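Long-range contacts in enoyl-CoA hydratase carB homologue (Streptomyces cattleya, PDB 5O34), which probably catalyses the formation of a carboxymethylproline-type intermediate in thienamycin biosynthesis, as a crotonase-superfamily enzyme homologous to CarB: residues G52-A56 with A237-S241; I125-D130 with R267-K271; V135-P141 with V248-P253; D162-E168 with L220-S226. All coordinates share one frame. Residue numbers count along the deposited sequence, not the author numbering.

Contact 1. Residues G52-A56 with A237-S241; sequences GDGIA and ARTIS
Ile55 lies across the start of the helical turn 237-241, its CG1 3.8 Å from Ala237 CB and its CD1 3.6 Å from Arg238 N. The m,t rotamer of Ile55 carries CD1 along the helix flank, 4.1 Å from Arg238 NE. Before it, the chain makes a turn: Gly52 has positive phi (63/18), Asp53 is at -106/-2 and Gly54 at 116/6, after which extended strand begins at Ile55. Nearest CA pairs are Asp53-Arg238 (6.5 Å), Gly54-Ser241 (5.9 Å) and Ile55-Ala237 (6.5 Å). In the crotonase fold this is helix 229-242 packing on the sheet where the hairpin of strands 47-50 and 55-59 turns; Ile55 and Ala237 both touch Val94 of the adjacent strand 92-96. Ser241, chi1 t, donates from OG to Asp53 O at 2.8 Å. A CB on Gly54 would clash with that hydroxyl, whose OG is 3.5 Å from Gly54 CA. At the exposed margin, Asp53 OD2 and Arg238 NE form a long salt bridge of 3.7 Å.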
# COMPACT_ATOMS: atom_id res chain seq x y z
N GLY A 52 -34.91 2.10 -6.80
CA GLY A 52 -35.47 3.45 -6.78
C GLY A 52 -35.04 4.51 -5.79
O GLY A 52 -35.76 5.50 -5.64
N ASP A 53 -33.88 4.36 -5.15
CA ASP A 53 -33.36 5.43 -4.27
C ASP A 53 -32.20 6.09 -5.03
O ASP A 53 -31.62 7.08 -4.57
CB ASP A 53 -32.86 4.85 -2.93
CG ASP A 53 -33.94 4.21 -2.08
OD1 ASP A 53 -34.49 4.91 -1.19
OD2 ASP A 53 -34.20 2.99 -2.27
N GLY A 54 -31.93 5.54 -6.20
CA GLY A 54 -30.81 5.83 -7.09
C GLY A 54 -29.95 4.59 -7.18
O GLY A 54 -28.88 4.61 -7.78
N ILE A 55 -30.43 3.48 -6.57
CA ILE A 55 -29.73 2.20 -6.48
C ILE A 55 -30.09 1.24 -7.62
O ILE A 55 -31.27 0.95 -7.84
CB ILE A 55 -29.94 1.52 -5.09
CG1 ILE A 55 -29.63 2.49 -3.93
CG2 ILE A 55 -29.14 0.20 -4.96
CD1 ILE A 55 -30.29 2.11 -2.57
N ALA A 56 -29.07 0.71 -8.29
CA ALA A 56 -29.20 -0.29 -9.34
C ALA A 56 -28.51 -1.55 -8.82
O ALA A 56 -27.31 -1.52 -8.55
CB ALA A 56 -28.54 0.20 -10.62
N ALA A 237 -25.67 1.55 0.12
CA ALA A 237 -25.99 2.10 -1.21
C ALA A 237 -26.89 3.34 -1.08
O ALA A 237 -26.66 4.33 -1.78
CB ALA A 237 -26.67 1.05 -2.06
N ARG A 238 -27.85 3.30 -0.14
CA ARG A 238 -28.77 4.38 0.19
C ARG A 238 -28.00 5.60 0.73
O ARG A 238 -28.28 6.72 0.30
CB ARG A 238 -29.82 3.89 1.21
CG ARG A 238 -31.24 4.30 0.87
CD ARG A 238 -32.27 3.44 1.59
NE ARG A 238 -32.47 2.14 0.94
CZ ARG A 238 -32.41 0.97 1.56
NH1 ARG A 238 -32.13 0.90 2.86
NH2 ARG A 238 -32.63 -0.16 0.89
N THR A 239 -27.02 5.38 1.64
CA THR A 239 -26.17 6.44 2.20
C THR A 239 -25.36 7.13 1.07
O THR A 239 -25.37 8.36 0.98
CB THR A 239 -25.27 5.88 3.32
OG1 THR A 239 -26.09 5.33 4.36
CG2 THR A 239 -24.33 6.94 3.91
N ILE A 240 -24.69 6.32 0.21
CA ILE A 240 -23.90 6.82 -0.92
C ILE A 240 -24.80 7.61 -1.87
O ILE A 240 -24.45 8.73 -2.25
CB ILE A 240 -23.07 5.72 -1.65
CG1 ILE A 240 -22.14 4.96 -0.66
CG2 ILE A 240 -22.26 6.34 -2.80
CD1 ILE A 240 -21.50 3.67 -1.19
N SER A 241 -25.99 7.04 -2.19
CA SER A 241 -26.99 7.68 -3.06
C SER A 241 -27.48 9.03 -2.54
O SER A 241 -27.79 9.91 -3.34
CB SER A 241 -28.16 6.74 -3.30
OG SER A 241 -28.84 7.13 -4.47

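Contact 2. Residues I125-D130 with R267-K271; sequences IDDITD and RREAK
Helices 120-137 and 252-273 pack side by side in the helical part of the crotonase fold; their segments 125-130 and 267-271 run roughly antiparallel, at 142° with axes 9.9 Å apart. Nearest CA pairs are Ile125-Lys271 (6.4 Å) and Thr129-Arg267 (6.3 Å), one helical turn apart on each helix. Ile125, rotamer m,m, directs CG2 to Arg267 O (3.4 Å), Lys271 CG (3.7 Å) and Ala270 CB (4.0 Å). Asp126, chi1 m, opens a salt-bridge network: its OD1 accepts from Arg267 NH1 at 2.8 Å and from Lys271 NZ at 3.2 Å. Lys271 reaches it with chi2 to chi4 all t. Buried Thr129 returns its OG1 to Ile125 O (2.7 Å), while its CG2 lies over one face of the Arg267 guanidinium, 3.5 Å from NH2; Phe185 of helix 184-194 packs on Thr129 and Ala270. Asp130, one turn beyond Asp126, meets the edge of that guanidinium, OD1 accepting from Arg267 NH2 at 2.9 Å and from Arg267 NH1 at 3.0 Å.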
# COMPACT_ATOMS: atom_id res chain seq x y z
N ILE A 125 -8.32 -11.83 -22.73
CA ILE A 125 -7.59 -10.76 -22.05
C ILE A 125 -8.18 -9.37 -22.37
O ILE A 125 -8.45 -8.61 -21.44
CB ILE A 125 -6.05 -10.86 -22.33
CG1 ILE A 125 -5.44 -12.19 -21.79
CG2 ILE A 125 -5.27 -9.64 -21.84
CD1 ILE A 125 -5.67 -12.56 -20.24
N ASP A 126 -8.43 -9.07 -23.66
CA ASP A 126 -9.03 -7.80 -24.09
C ASP A 126 -10.40 -7.54 -23.46
O ASP A 126 -10.66 -6.41 -23.06
CB ASP A 126 -9.10 -7.69 -25.62
CG ASP A 126 -7.78 -7.30 -26.28
OD1 ASP A 126 -7.13 -6.33 -25.81
OD2 ASP A 126 -7.42 -7.94 -27.30
N ASP A 127 -11.25 -8.58 -23.32
CA ASP A 127 -12.57 -8.43 -22.69
C ASP A 127 -12.45 -8.22 -21.17
O ASP A 127 -13.14 -7.36 -20.62
CB ASP A 127 -13.51 -9.61 -23.04
CG ASP A 127 -13.91 -9.68 -24.50
OD1 ASP A 127 -14.05 -8.60 -25.13
OD2 ASP A 127 -14.11 -10.80 -25.01
N ILE A 128 -11.54 -8.99 -20.53
CA ILE A 128 -11.18 -8.95 -19.10
C ILE A 128 -10.70 -7.54 -18.74
O ILE A 128 -11.22 -6.94 -17.79
CB ILE A 128 -10.07 -10.03 -18.82
CG1 ILE A 128 -10.67 -11.43 -18.91
CG2 ILE A 128 -9.38 -9.83 -17.46
CD1 ILE A 128 -11.58 -11.76 -17.75
N THR A 129 -9.73 -7.02 -19.53
CA THR A 129 -9.15 -5.70 -19.35
C THR A 129 -10.21 -4.62 -19.51
O THR A 129 -10.28 -3.72 -18.68
CB THR A 129 -7.92 -5.48 -20.28
OG1 THR A 129 -7.05 -6.61 -20.22
CG2 THR A 129 -7.14 -4.22 -19.94
N ASP A 130 -11.08 -4.76 -20.53
CA ASP A 130 -12.17 -3.81 -20.78
C ASP A 130 -13.19 -3.82 -19.64
O ASP A 130 -13.70 -2.76 -19.29
CB ASP A 130 -12.83 -4.04 -22.16
CG ASP A 130 -11.95 -3.69 -23.37
OD1 ASP A 130 -10.73 -3.44 -23.17
OD2 ASP A 130 -12.47 -3.71 -24.51
N ARG A 267 -2.56 -5.33 -19.95
CA ARG A 267 -3.14 -5.89 -21.18
C ARG A 267 -2.13 -6.73 -22.01
O ARG A 267 -2.31 -7.94 -22.14
CB ARG A 267 -3.80 -4.78 -22.03
CG ARG A 267 -4.67 -5.30 -23.19
CD ARG A 267 -5.14 -4.20 -24.14
NE ARG A 267 -6.02 -3.22 -23.49
CZ ARG A 267 -7.35 -3.35 -23.38
NH1 ARG A 267 -7.96 -4.43 -23.87
NH2 ARG A 267 -8.06 -2.42 -22.76
N ARG A 268 -1.05 -6.09 -22.48
CA ARG A 268 0.01 -6.73 -23.26
C ARG A 268 0.78 -7.80 -22.45
O ARG A 268 1.05 -8.88 -22.97
CB ARG A 268 0.91 -5.65 -23.88
CG ARG A 268 2.39 -6.00 -24.07
CD ARG A 268 2.71 -6.68 -25.38
NE ARG A 268 4.15 -6.97 -25.48
CZ ARG A 268 4.76 -7.45 -26.56
NH1 ARG A 268 4.07 -7.68 -27.68
NH2 ARG A 268 6.06 -7.69 -26.55
N GLU A 269 1.10 -7.50 -21.18
CA GLU A 269 1.81 -8.41 -20.27
C GLU A 269 1.04 -9.72 -20.01
O GLU A 269 1.62 -10.80 -20.12
CB GLU A 269 2.11 -7.71 -18.93
CG GLU A 269 3.24 -6.70 -19.00
CD GLU A 269 3.36 -5.71 -17.84
OE1 GLU A 269 2.68 -5.89 -16.81
OE2 GLU A 269 4.16 -4.75 -17.98
N ALA A 270 -0.26 -9.62 -19.67
CA ALA A 270 -1.16 -10.75 -19.39
C ALA A 270 -1.29 -11.68 -20.60
O ALA A 270 -1.40 -12.90 -20.43
CB ALA A 270 -2.53 -10.25 -18.97
N LYS A 271 -1.27 -11.10 -21.82
CA LYS A 271 -1.33 -11.83 -23.09
C LYS A 271 -0.15 -12.80 -23.23
O LYS A 271 -0.38 -14.00 -23.41
CB LYS A 271 -1.40 -10.85 -24.27
CG LYS A 271 -2.81 -10.37 -24.56
CD LYS A 271 -2.82 -9.12 -25.42
CE LYS A 271 -4.22 -8.70 -25.75
NZ LYS A 271 -4.23 -7.48 -26.59

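Contact 3. Residues V135-P141 with V248-P253; sequences VAAISKP and VQSTRP
Arg252 reaches from the first turn of helix 252-273 to the carbonyls at the C-terminal end of helix 120-137. Its NH1 and NH2 both donate to Val135 O, each at 2.8 Å, and NH1 also donates to Ile138 O at 2.8 Å, so the guanidinium satisfies a helix-end carbonyl and one just beyond it. Ile138 (-64/152) is where the chain leaves helical geometry. Ala136 O is 3.1 Å from Arg252 NH1 at a poor angle, and its hydrogen bond comes instead from Asn256 ND2. Arg252 NE forms a salt bridge with Asp162, while Lys140 O stands over one guanidinium face, 3.5 Å from Arg252 NE without bonding. Within the crotonase fold, the contact joins the connection from helix 120-137 into strand 142-146 to the junction of helices 245-249 and 252-273. That junction is held by Arg252 N donating to Val248 O at 3.0 Å and Thr251 N to the same oxygen at 3.2 Å. Ser139 and Gln249 have the closest CA atoms, 4.8 Å apart; Gln249 CA makes a CA-H...O contact to Ser139 O at 3.4 Å. Ser139 OG is bonded to Asp85, and Lys140 NZ to the carbonyls of Val90 and Leu84. Around the polar centre, Pro141 CG packs on Val248 CG1 at 3.3 Å, and Pro253 CB approaches Ala137 O at 3.7 Å.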
# COMPACT_ATOMS: atom_id res chain seq x y z
N VAL A 135 -15.36 -0.98 -14.84
CA VAL A 135 -15.82 -1.06 -13.44
C VAL A 135 -15.08 -0.01 -12.57
O VAL A 135 -15.72 0.65 -11.75
CB VAL A 135 -15.70 -2.50 -12.86
CG1 VAL A 135 -16.04 -2.54 -11.37
CG2 VAL A 135 -16.60 -3.47 -13.63
N ALA A 136 -13.76 0.16 -12.80
CA ALA A 136 -12.91 1.11 -12.08
C ALA A 136 -12.95 2.54 -12.64
O ALA A 136 -12.69 3.49 -11.89
CB ALA A 136 -11.48 0.60 -12.06
N ALA A 137 -13.27 2.72 -13.95
CA ALA A 137 -13.28 4.06 -14.56
C ALA A 137 -14.64 4.79 -14.55
O ALA A 137 -14.63 6.01 -14.74
CB ALA A 137 -12.71 4.03 -15.97
N ILE A 138 -15.78 4.10 -14.32
CA ILE A 138 -17.10 4.76 -14.29
C ILE A 138 -17.18 5.77 -13.13
O ILE A 138 -16.46 5.62 -12.14
CB ILE A 138 -18.33 3.80 -14.35
CG1 ILE A 138 -18.43 2.86 -13.12
CG2 ILE A 138 -18.39 3.01 -15.67
CD1 ILE A 138 -19.90 2.60 -12.67
N SER A 139 -18.01 6.82 -13.27
CA SER A 139 -18.14 7.87 -12.26
C SER A 139 -18.98 7.46 -11.02
O SER A 139 -18.91 8.14 -10.00
CB SER A 139 -18.67 9.15 -12.88
OG SER A 139 -20.08 9.10 -13.07
N LYS A 140 -19.75 6.36 -11.12
CA LYS A 140 -20.62 5.87 -10.05
C LYS A 140 -19.90 4.88 -9.11
O LYS A 140 -19.25 3.95 -9.61
CB LYS A 140 -21.88 5.17 -10.63
CG LYS A 140 -22.53 5.83 -11.85
CD LYS A 140 -23.27 7.11 -11.49
CE LYS A 140 -23.67 7.90 -12.71
NZ LYS A 140 -25.04 7.55 -13.14
N PRO A 141 -20.08 4.99 -7.77
CA PRO A 141 -19.47 3.99 -6.87
C PRO A 141 -20.14 2.64 -7.04
O PRO A 141 -21.34 2.57 -7.33
CB PRO A 141 -19.73 4.55 -5.47
CG PRO A 141 -20.11 5.95 -5.67
CD PRO A 141 -20.81 6.01 -7.00
N VAL A 248 -19.49 13.06 -5.35
CA VAL A 248 -19.06 11.66 -5.45
C VAL A 248 -18.51 11.34 -6.85
O VAL A 248 -17.46 10.71 -6.97
CB VAL A 248 -20.24 10.71 -5.03
CG1 VAL A 248 -19.92 9.26 -5.33
CG2 VAL A 248 -20.60 10.87 -3.56
N GLN A 249 -19.23 11.78 -7.89
CA GLN A 249 -18.92 11.51 -9.30
C GLN A 249 -17.75 12.32 -9.86
O GLN A 249 -17.20 11.92 -10.89
CB GLN A 249 -20.18 11.66 -10.16
CG GLN A 249 -21.23 10.57 -9.82
CD GLN A 249 -22.61 10.77 -10.41
OE1 GLN A 249 -23.60 10.26 -9.88
NE2 GLN A 249 -22.71 11.45 -11.54
N SER A 250 -17.33 13.41 -9.20
CA SER A 250 -16.16 14.19 -9.61
C SER A 250 -14.91 13.66 -8.88
O SER A 250 -13.80 14.13 -9.15
CB SER A 250 -16.34 15.67 -9.28
OG SER A 250 -17.45 16.25 -9.95
N THR A 251 -15.09 12.71 -7.93
CA THR A 251 -14.03 12.12 -7.10
C THR A 251 -13.67 10.70 -7.54
O THR A 251 -12.50 10.43 -7.82
CB THR A 251 -14.41 12.21 -5.60
OG1 THR A 251 -14.64 13.58 -5.24
CG2 THR A 251 -13.33 11.64 -4.69
N ARG A 252 -14.67 9.79 -7.58
CA ARG A 252 -14.53 8.38 -7.93
C ARG A 252 -13.65 8.11 -9.17
O ARG A 252 -12.70 7.33 -9.05
CB ARG A 252 -15.93 7.73 -8.07
CG ARG A 252 -15.97 6.24 -7.75
CD ARG A 252 -15.94 5.40 -9.00
NE ARG A 252 -15.92 3.97 -8.69
CZ ARG A 252 -15.77 3.00 -9.58
NH1 ARG A 252 -15.63 3.29 -10.87
NH2 ARG A 252 -15.75 1.73 -9.20
N PRO A 253 -13.87 8.78 -10.34
CA PRO A 253 -13.00 8.49 -11.50
C PRO A 253 -11.59 9.09 -11.44
O PRO A 253 -10.68 8.51 -12.04
CB PRO A 253 -13.81 9.03 -12.69
CG PRO A 253 -14.61 10.13 -12.12
CD PRO A 253 -14.93 9.74 -10.70

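Contact 4. Residues D162-E168 with L220-S226; sequences DYRLGSE and LHETVAS
Tyr163 OH donates to Glu222 OE1 at 2.9 Å, and Glu222 OE2 is also salt-bridged to Arg232. Between the backbones, His221 N donates to Arg164 O (2.9 Å), Gly166 N to Glu222 O (3.0 Å) and Val224 N to Gly166 O (3.0 Å), a parallel ladder pairing Leu165 with Glu222 and Gly166 with Thr223. The strand segments cross at -29°, 4.7 Å apart. His221 (m, chi2 65°) forms an offset stack with Tyr163 (chi1 t), centroids 4.9 Å apart and planes at 27°; His221 CB sits over the tyrosine ring, 3.5 Å from its centroid. The His221 NE2 bonds Gln200 of the second subunit. Leu165 CD1 meets Val224 CG2 at 4.1 Å on the face shared with Glu222. At Gly166, a CB would clash with Leu220 CD1, which lies 3.9 Å from Gly166 CA. Strand 222-224 forms one edge of the six-stranded crotonase sheet within this chain, beside 163-167, which pairs in turn with 142-146; helix 229-242 packs on Leu165 and Val224, helix 211-217 on Leu220 and Thr223.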
# COMPACT_ATOMS: atom_id res chain seq x y z
N ASP A 162 -15.46 -0.12 -5.24
CA ASP A 162 -15.09 0.81 -4.16
C ASP A 162 -15.34 0.29 -2.76
O ASP A 162 -14.82 0.88 -1.81
CB ASP A 162 -15.83 2.14 -4.33
CG ASP A 162 -15.72 2.69 -5.73
OD1 ASP A 162 -14.73 3.41 -6.01
OD2 ASP A 162 -16.56 2.32 -6.57
N TYR A 163 -16.18 -0.75 -2.59
CA TYR A 163 -16.52 -1.28 -1.27
C TYR A 163 -16.92 -2.74 -1.40
O TYR A 163 -17.85 -3.07 -2.11
CB TYR A 163 -17.67 -0.46 -0.64
CG TYR A 163 -17.71 -0.45 0.88
CD1 TYR A 163 -17.28 0.67 1.60
CD2 TYR A 163 -18.25 -1.51 1.59
CE1 TYR A 163 -17.37 0.71 3.00
CE2 TYR A 163 -18.34 -1.49 2.99
CZ TYR A 163 -17.90 -0.37 3.68
OH TYR A 163 -18.00 -0.35 5.05
N ARG A 164 -16.17 -3.61 -0.72
CA ARG A 164 -16.45 -5.04 -0.72
C ARG A 164 -17.03 -5.42 0.64
O ARG A 164 -16.39 -5.26 1.67
CB ARG A 164 -15.20 -5.85 -1.06
CG ARG A 164 -14.71 -5.59 -2.49
CD ARG A 164 -13.36 -6.22 -2.77
NE ARG A 164 -12.27 -5.60 -2.02
CZ ARG A 164 -11.63 -4.49 -2.39
NH1 ARG A 164 -12.00 -3.84 -3.49
NH2 ARG A 164 -10.64 -4.02 -1.65
N LEU A 165 -18.29 -5.85 0.61
CA LEU A 165 -19.02 -6.27 1.79
C LEU A 165 -19.12 -7.78 1.77
O LEU A 165 -19.63 -8.37 0.80
CB LEU A 165 -20.40 -5.62 1.80
CG LEU A 165 -21.31 -5.87 3.00
CD1 LEU A 165 -20.75 -5.25 4.27
CD2 LEU A 165 -22.67 -5.32 2.73
N GLY A 166 -18.56 -8.41 2.80
CA GLY A 166 -18.55 -9.85 2.90
C GLY A 166 -19.41 -10.40 4.01
O GLY A 166 -19.53 -9.77 5.07
N SER A 167 -20.02 -11.56 3.78
CA SER A 167 -20.76 -12.28 4.80
C SER A 167 -19.68 -13.09 5.54
O SER A 167 -18.58 -13.25 4.99
CB SER A 167 -21.79 -13.22 4.18
OG SER A 167 -21.21 -14.40 3.65
N GLU A 168 -19.96 -13.62 6.73
CA GLU A 168 -18.93 -14.40 7.40
C GLU A 168 -18.70 -15.79 6.72
O GLU A 168 -17.79 -16.53 7.11
CB GLU A 168 -19.16 -14.49 8.91
CG GLU A 168 -18.57 -13.28 9.63
CD GLU A 168 -19.50 -12.46 10.51
OE1 GLU A 168 -19.28 -11.23 10.62
OE2 GLU A 168 -20.41 -13.05 11.13
N LEU A 220 -11.64 -7.03 2.32
CA LEU A 220 -13.04 -6.67 2.58
C LEU A 220 -13.02 -5.35 3.32
O LEU A 220 -12.13 -5.11 4.14
CB LEU A 220 -13.78 -7.72 3.43
CG LEU A 220 -14.02 -9.10 2.80
CD1 LEU A 220 -14.73 -10.00 3.78
CD2 LEU A 220 -14.80 -9.02 1.49
N HIS A 221 -13.96 -4.46 2.99
CA HIS A 221 -14.09 -3.16 3.64
C HIS A 221 -14.90 -3.35 4.91
O HIS A 221 -14.76 -2.59 5.87
CB HIS A 221 -14.80 -2.15 2.73
CG HIS A 221 -13.98 -1.72 1.54
ND1 HIS A 221 -13.62 -2.62 0.54
CD2 HIS A 221 -13.51 -0.50 1.22
CE1 HIS A 221 -12.93 -1.92 -0.34
NE2 HIS A 221 -12.84 -0.64 0.03
N GLU A 222 -15.78 -4.37 4.91
CA GLU A 222 -16.69 -4.65 6.01
C GLU A 222 -17.18 -6.08 5.94
O GLU A 222 -17.28 -6.67 4.86
CB GLU A 222 -17.87 -3.66 5.96
CG GLU A 222 -18.85 -3.76 7.13
CD GLU A 222 -20.10 -2.90 7.01
OE1 GLU A 222 -20.08 -1.89 6.27
OE2 GLU A 222 -21.10 -3.22 7.70
N THR A 223 -17.48 -6.64 7.13
CA THR A 223 -18.06 -7.96 7.33
C THR A 223 -19.42 -7.81 8.04
O THR A 223 -19.61 -6.88 8.83
CB THR A 223 -17.14 -8.90 8.13
OG1 THR A 223 -16.85 -8.33 9.41
CG2 THR A 223 -15.87 -9.26 7.39
N VAL A 224 -20.34 -8.73 7.75
CA VAL A 224 -21.68 -8.83 8.36
C VAL A 224 -22.07 -10.30 8.42
O VAL A 224 -21.49 -11.13 7.71
CB VAL A 224 -22.79 -8.03 7.62
CG1 VAL A 224 -22.72 -6.54 7.92
CG2 VAL A 224 -22.81 -8.31 6.12
N ALA A 225 -23.08 -10.62 9.23
CA ALA A 225 -23.64 -11.96 9.32
C ALA A 225 -24.42 -12.20 8.03
O ALA A 225 -25.06 -11.27 7.53
CB ALA A 225 -24.58 -12.05 10.51
N SER A 226 -24.36 -13.43 7.47
CA SER A 226 -25.06 -13.81 6.23
C SER A 226 -26.53 -13.29 6.14
O SER A 226 -26.85 -12.71 5.10
CB SER A 226 -25.01 -15.32 6.00
OG SER A 226 -23.70 -15.84 6.14

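Overall arrangement
Contacts 1 and 3 are buried, contacts 2 and 4 partly so. Contacts 1 and 4 both reach the six-stranded sheet and involve helix 229-242, directly in contact 1 and as a neighbour in contact 4. Contacts 2 and 3 join the same two helices, 120-137 and 252-273. Contact 2 relies on a partly exposed salt-bridge network, whereas contact 3 sets one arginine against main-chain carbonyls. Contact 4 combines parallel backbone pairing with an aromatic stack and side-chain packing, and contact 1 mixes apolar packing with a serine hydroxyl bond. The salt bridge Arg252 NE to Asp162 OD2 (2.8 Å) ties contact 3 to contact 4; Ile240 CG2 against Pro141 CG (3.6 Å) ties contact 1 to contact 3. Contacts 1, 3 and 4 touch the second subunit, contact 2 the third.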